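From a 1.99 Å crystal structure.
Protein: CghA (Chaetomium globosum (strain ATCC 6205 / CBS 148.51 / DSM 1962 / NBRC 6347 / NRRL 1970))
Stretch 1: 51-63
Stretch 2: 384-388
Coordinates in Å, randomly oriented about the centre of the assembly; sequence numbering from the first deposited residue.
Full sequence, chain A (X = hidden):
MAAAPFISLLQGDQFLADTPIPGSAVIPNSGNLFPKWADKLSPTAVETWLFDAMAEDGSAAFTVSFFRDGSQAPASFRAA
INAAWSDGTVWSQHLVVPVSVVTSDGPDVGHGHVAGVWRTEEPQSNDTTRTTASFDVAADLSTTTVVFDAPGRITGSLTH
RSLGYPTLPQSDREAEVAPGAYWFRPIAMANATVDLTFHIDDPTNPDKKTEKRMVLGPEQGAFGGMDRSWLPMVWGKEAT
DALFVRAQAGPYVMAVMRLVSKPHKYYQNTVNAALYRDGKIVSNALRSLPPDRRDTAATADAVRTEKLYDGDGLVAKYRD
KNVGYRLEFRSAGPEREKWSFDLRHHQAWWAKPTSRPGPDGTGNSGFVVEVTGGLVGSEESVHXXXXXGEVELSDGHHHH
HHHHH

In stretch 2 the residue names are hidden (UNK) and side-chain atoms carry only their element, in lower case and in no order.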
ATOM      1  N   PHE A  51      -3.664  -4.425  -3.742  1.00 25.70           N
ATOM      2  CA  PHE A  51      -3.832  -4.168  -5.170  1.00 26.09           C
ATOM      3  C   PHE A  51      -4.599  -2.866  -5.312  1.00 21.51           C
ATOM      4  O   PHE A  51      -5.615  -2.675  -4.647  1.00 24.09           O
ATOM      5  CB  PHE A  51      -4.611  -5.287  -5.889  1.00 27.01           C
ATOM      6  CG  PHE A  51      -4.011  -6.662  -5.733  1.00 26.11           C
ATOM      7  CD1 PHE A  51      -4.250  -7.410  -4.592  1.00 29.63           C
ATOM      8  CD2 PHE A  51      -3.240  -7.213  -6.747  1.00 25.15           C
ATOM      9  CE1 PHE A  51      -3.701  -8.691  -4.457  1.00 29.83           C
ATOM     10  CE2 PHE A  51      -2.694  -8.488  -6.622  1.00 28.49           C
ATOM     11  CZ  PHE A  51      -2.926  -9.223  -5.474  1.00 28.81           C
ATOM     12  N   ASP A  52      -4.147  -1.980  -6.193  1.00 23.89           N
ATOM     13  CA  ASP A  52      -4.883  -0.734  -6.328  1.00 26.27           C
ATOM     14  C   ASP A  52      -4.892  -0.273  -7.775  1.00 23.89           C
ATOM     15  O   ASP A  52      -4.232  -0.843  -8.650  1.00 24.78           O
ATOM     16  CB  ASP A  52      -4.328   0.378  -5.417  1.00 24.54           C
ATOM     17  CG  ASP A  52      -2.861   0.668  -5.664  1.00 29.00           C
ATOM     18  OD1 ASP A  52      -2.380   0.414  -6.796  1.00 28.44           O
ATOM     19  OD2 ASP A  52      -2.187   1.169  -4.727  1.00 30.10           O
ATOM     20  N   ALA A  53      -5.648   0.792  -8.008  1.00 23.22           N
ATOM     21  CA  ALA A  53      -5.777   1.352  -9.339  1.00 23.92           C
ATOM     22  C   ALA A  53      -6.311   2.761  -9.177  1.00 23.98           C
ATOM     23  O   ALA A  53      -7.163   3.005  -8.325  1.00 26.40           O
ATOM     24  CB  ALA A  53      -6.740   0.523 -10.189  1.00 23.34           C
ATOM     25  N   MET A  54      -5.816   3.691  -9.980  1.00 21.71           N
ATOM     26  CA  MET A  54      -6.509   4.963 -10.020  1.00 29.06           C
ATOM     27  C   MET A  54      -6.433   5.526 -11.416  1.00 28.11           C
ATOM     28  O   MET A  54      -5.498   5.232 -12.158  1.00 24.68           O
ATOM     29  CB  MET A  54      -5.924   5.961  -9.043  1.00 26.86           C
ATOM     30  CG  MET A  54      -4.518   6.365  -9.379  1.00 30.26           C
ATOM     31  SD  MET A  54      -4.070   7.536  -8.095  1.00 38.06           S
ATOM     32  CE  MET A  54      -5.097   8.924  -8.521  1.00 25.95           C
ATOM     33  N   ALA A  55      -7.386   6.398 -11.722  1.00 23.72           N
ATOM     34  CA  ALA A  55      -7.403   7.063 -13.012  1.00 27.83           C
ATOM     35  C   ALA A  55      -6.236   8.030 -13.086  1.00 28.48           C
ATOM     36  O   ALA A  55      -5.818   8.607 -12.079  1.00 26.40           O
ATOM     37  CB  ALA A  55      -8.734   7.803 -13.232  1.00 26.21           C
ATOM     38  N   GLU A  56      -5.694   8.208 -14.292  1.00 25.28           N
ATOM     39  CA  GLU A  56      -4.509   9.046 -14.402  1.00 28.55           C
ATOM     40  C   GLU A  56      -4.810  10.506 -14.088  1.00 28.84           C
ATOM     41  O   GLU A  56      -3.878  11.279 -13.840  1.00 27.26           O
ATOM     42  CB  GLU A  56      -3.900   8.930 -15.797  1.00 26.47           C
ATOM     43  CG  GLU A  56      -4.555   9.809 -16.818  1.00 36.20           C
ATOM     44  CD  GLU A  56      -3.905   9.717 -18.193  1.00 40.34           C
ATOM     45  OE1 GLU A  56      -4.610  10.025 -19.175  1.00 48.19           O
ATOM     46  OE2 GLU A  56      -2.735   9.282 -18.302  1.00 42.66           O
ATOM     47  N   ASP A  57      -6.087  10.893 -14.092  1.00 27.63           N
ATOM     48  CA  ASP A  57      -6.513  12.250 -13.776  1.00 26.22           C
ATOM     49  C   ASP A  57      -7.165  12.365 -12.409  1.00 24.37           C
ATOM     50  O   ASP A  57      -7.859  13.353 -12.156  1.00 25.90           O
ATOM     51  CB  ASP A  57      -7.497  12.770 -14.828  1.00 28.19           C
ATOM     52  CG  ASP A  57      -8.811  11.988 -14.845  1.00 29.50           C
ATOM     53  OD1 ASP A  57      -8.939  10.956 -14.134  1.00 25.97           O
ATOM     54  OD2 ASP A  57      -9.753  12.431 -15.538  1.00 32.01           O
ATOM     55  N   GLY A  58      -7.016  11.361 -11.554  1.00 24.10           N
ATOM     56  CA  GLY A  58      -7.621  11.416 -10.234  1.00 27.09           C
ATOM     57  C   GLY A  58      -9.130  11.326 -10.209  1.00 29.79           C
ATOM     58  O   GLY A  58      -9.734  11.593  -9.167  1.00 25.16           O
ATOM     59  N   SER A  59      -9.767  10.932 -11.318  1.00 25.01           N
ATOM     60  CA  SER A  59     -11.224  10.876 -11.343  1.00 23.42           C
ATOM     61  C   SER A  59     -11.778   9.656 -10.638  1.00 22.22           C
ATOM     62  O   SER A  59     -12.991   9.581 -10.410  1.00 26.41           O
ATOM     63  CB  SER A  59     -11.730  10.904 -12.790  1.00 27.30           C
ATOM     64  OG  SER A  59     -11.269   9.750 -13.483  1.00 27.24           O
ATOM     65  N   ALA A  60     -10.929   8.701 -10.283  1.00 23.18           N
ATOM     66  CA  ALA A  60     -11.374   7.512  -9.583  1.00 21.11           C
ATOM     67  C   ALA A  60     -10.158   6.856  -8.956  1.00 21.54           C
ATOM     68  O   ALA A  60      -9.031   7.020  -9.430  1.00 23.16           O
ATOM     69  CB  ALA A  60     -12.096   6.527 -10.513  1.00 23.48           C
ATOM     70  N   ALA A  61     -10.399   6.130  -7.877  1.00 21.94           N
ATOM     71  CA  ALA A  61      -9.323   5.448  -7.184  1.00 21.97           C
ATOM     72  C   ALA A  61      -9.920   4.230  -6.510  1.00 23.69           C
ATOM     73  O   ALA A  61     -11.082   4.234  -6.096  1.00 23.97           O
ATOM     74  CB  ALA A  61      -8.638   6.360  -6.145  1.00 21.61           C
ATOM     75  N   PHE A  62      -9.107   3.195  -6.382  1.00 22.09           N
ATOM     76  CA  PHE A  62      -9.590   1.947  -5.822  1.00 24.91           C
ATOM     77  C   PHE A  62      -8.421   1.254  -5.153  1.00 20.65           C
ATOM     78  O   PHE A  62      -7.319   1.233  -5.692  1.00 23.48           O
ATOM     79  CB  PHE A  62     -10.185   1.026  -6.909  1.00 23.92           C
ATOM     80  CG  PHE A  62     -10.672  -0.290  -6.369  1.00 22.69           C
ATOM     81  CD1 PHE A  62     -11.961  -0.415  -5.896  1.00 23.07           C
ATOM     82  CD2 PHE A  62      -9.830  -1.390  -6.315  1.00 27.28           C
ATOM     83  CE1 PHE A  62     -12.409  -1.611  -5.364  1.00 26.85           C
ATOM     84  CE2 PHE A  62     -10.271  -2.602  -5.797  1.00 27.94           C
ATOM     85  CZ  PHE A  62     -11.560  -2.709  -5.316  1.00 25.64           C
ATOM     86  N   THR A  63      -8.670   0.669  -3.994  1.00 25.17           N
ATOM     87  CA  THR A  63      -7.623  -0.107  -3.357  1.00 24.16           C
ATOM     88  C   THR A  63      -8.282  -1.204  -2.542  1.00 24.29           C
ATOM     89  O   THR A  63      -9.358  -1.012  -1.970  1.00 25.50           O
ATOM     90  CB  THR A  63      -6.706   0.766  -2.483  1.00 23.74           C
ATOM     91  OG1 THR A  63      -5.570  -0.004  -2.061  1.00 24.82           O
ATOM     92  CG2 THR A  63      -7.446   1.313  -1.257  1.00 25.64           C
ATOM     93  N   UNK A 384       0.385  15.729 -11.676  1.00 24.63           N
ATOM     94  CA  UNK A 384      -0.192  14.410 -11.707  1.00 24.68           C
ATOM     95  C   UNK A 384      -1.080  14.168 -10.519  1.00 26.42           C
ATOM     96  O   UNK A 384      -1.533  15.100  -9.850  1.00 22.78           O
ATOM     97  N   UNK A 385      -1.308  12.885 -10.269  1.00 23.77           N
ATOM     98  CA  UNK A 385      -2.322  12.433  -9.338  1.00 23.66           C
ATOM     99  C   UNK A 385      -1.800  11.207  -8.611  1.00 20.77           C
ATOM    100  O   UNK A 385      -0.941  10.478  -9.107  1.00 20.48           O
ATOM    101  c   UNK A 385      -5.221  15.336 -10.929  1.00 26.55           C
ATOM    102  c   UNK A 385      -4.942  14.303 -10.004  1.00 24.29           C
ATOM    103  n   UNK A 385      -4.627  14.998 -12.117  1.00 27.41           N
ATOM    104  c   UNK A 385      -4.171  13.331 -10.680  1.00 23.20           C
ATOM    105  c   UNK A 385      -3.986  13.792 -11.959  1.00 25.55           C
ATOM    106  c   UNK A 385      -6.194  15.509  -8.364  1.00 26.57           C
ATOM    107  c   UNK A 385      -5.974  16.452 -10.588  1.00 28.54           C
ATOM    108  c   UNK A 385      -6.448  16.524  -9.305  1.00 29.28           C
ATOM    109  c   UNK A 385      -5.430  14.406  -8.697  1.00 22.15           C
ATOM    110  c   UNK A 385      -3.623  12.110 -10.080  1.00 22.17           C
ATOM    111  N   UNK A 386      -2.346  10.975  -7.433  1.00 22.61           N
ATOM    112  CA  UNK A 386      -1.927   9.823  -6.671  1.00 22.05           C
ATOM    113  C   UNK A 386      -2.865   9.605  -5.514  1.00 21.81           C
ATOM    114  O   UNK A 386      -3.913  10.246  -5.408  1.00 18.35           O
ATOM    115  N   UNK A 387      -2.483   8.684  -4.646  1.00 21.88           N
ATOM    116  CA  UNK A 387      -3.263   8.470  -3.449  1.00 21.77           C
ATOM    117  C   UNK A 387      -2.304   8.444  -2.277  1.00 23.38           C
ATOM    118  O   UNK A 387      -1.125   8.108  -2.430  1.00 21.28           O
ATOM    119  c   UNK A 387      -4.052   7.163  -3.510  1.00 24.68           C
ATOM    120  c   UNK A 387      -3.199   5.961  -3.729  1.00 27.10           C
ATOM    121  c   UNK A 387      -5.101   4.723  -5.338  1.00 16.29           C
ATOM    122  s   UNK A 387      -4.169   4.442  -3.810  1.00 48.39           S
ATOM    123  N   UNK A 388      -2.804   8.833  -1.107  1.00 22.46           N
ATOM    124  CA  UNK A 388      -2.053   8.668   0.118  1.00 20.30           C
ATOM    125  C   UNK A 388      -2.941   7.996   1.152  1.00 21.37           C
ATOM    126  O   UNK A 388      -4.164   8.166   1.159  1.00 21.39           O
ATOM    127  o   UNK A 388      -2.593  10.869   1.055  1.00 21.77           O
ATOM    128  c   UNK A 388      -1.505  10.011   0.710  1.00 23.80           C
ATOM    129  c   UNK A 388      -0.574  10.720  -0.271  1.00 20.69           C
TER

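Position 384, within a strand that begins earlier, has backbone atoms alone. No side-chain atom follows the CA, and nothing here comes within contact distance of stretch 1. The residue is glycine, G384.

Position 385 carries ten side-chain atoms: one carbon, then fused five- and six-membered rings holding eight carbons and one nitrogen. The ring system lies against the type I turn from A55 to G58, with the backbone of D57 and G58 over one face, and M54 CE is 3.8 Å from the CB of 385. The bicyclic system is an indole, so the residue is tryptophan, W385. Its CA-to-CB bond points toward stretch 1, with chi1 at -64° (m) and chi2 at 94°. Over the covered face, D57 CA sits 3.5 Å from W385 CD1, and G58 N 3.6 Å from W385 CG. E56 O approaches W385 CD1 obliquely at 3.1 Å. G58 has a positive phi of 69°, which by itself favours glycine, and an ideal CB there would stand 2.6 Å from W385 CE3, a clash.

Position 386 again has no side-chain atoms, and its CA lies 3.4 Å from the SD of M54. It is glycine, G386. The sulfur of M54 rests against the backbone; a CB would point away from stretch 1, its ideal position 4.7 Å from M54 SD, so this contact does not explain the glycine.

Position 387 has four side-chain atoms in an unbranched chain: two carbons, a sulfur and a final carbon. The terminal carbon lies 4.0 Å from both A61 CB and M54 CB. This is methionine, M387, with rotamers p, t, p. Its CE also lies 4.0 Å from A53 O, while its SD is 3.9 Å from D52 OD2, a carboxylate oxygen already hydrogen-bonded elsewhere in the structure.

Position 388 has three side-chain atoms, one carbon carrying an oxygen and a carbon, and they touch nothing on stretch 1. The beta-branched hydroxyl identifies threonine, T388.

The contact works by packing, since no hydrogen bond crosses it. Stretch 1 supplies its own order: A53 and F62 pair through hydrogen bonds of 2.9 Å (A53 N to F62 O) and 2.8 Å (F62 N to A53 O), and D57 OD1 accepts hydrogen bonds from both S59 N and S59 OG. Against this hairpin, W385 covers the turn and M387 packs on the strands. M54 joins the two zones. The pattern to read is alternation: large side chains at two positions facing the hairpin, with a glycine between them where a methionine sulfur meets the backbone.

Stretch 2, residues 384-388: GWGMT
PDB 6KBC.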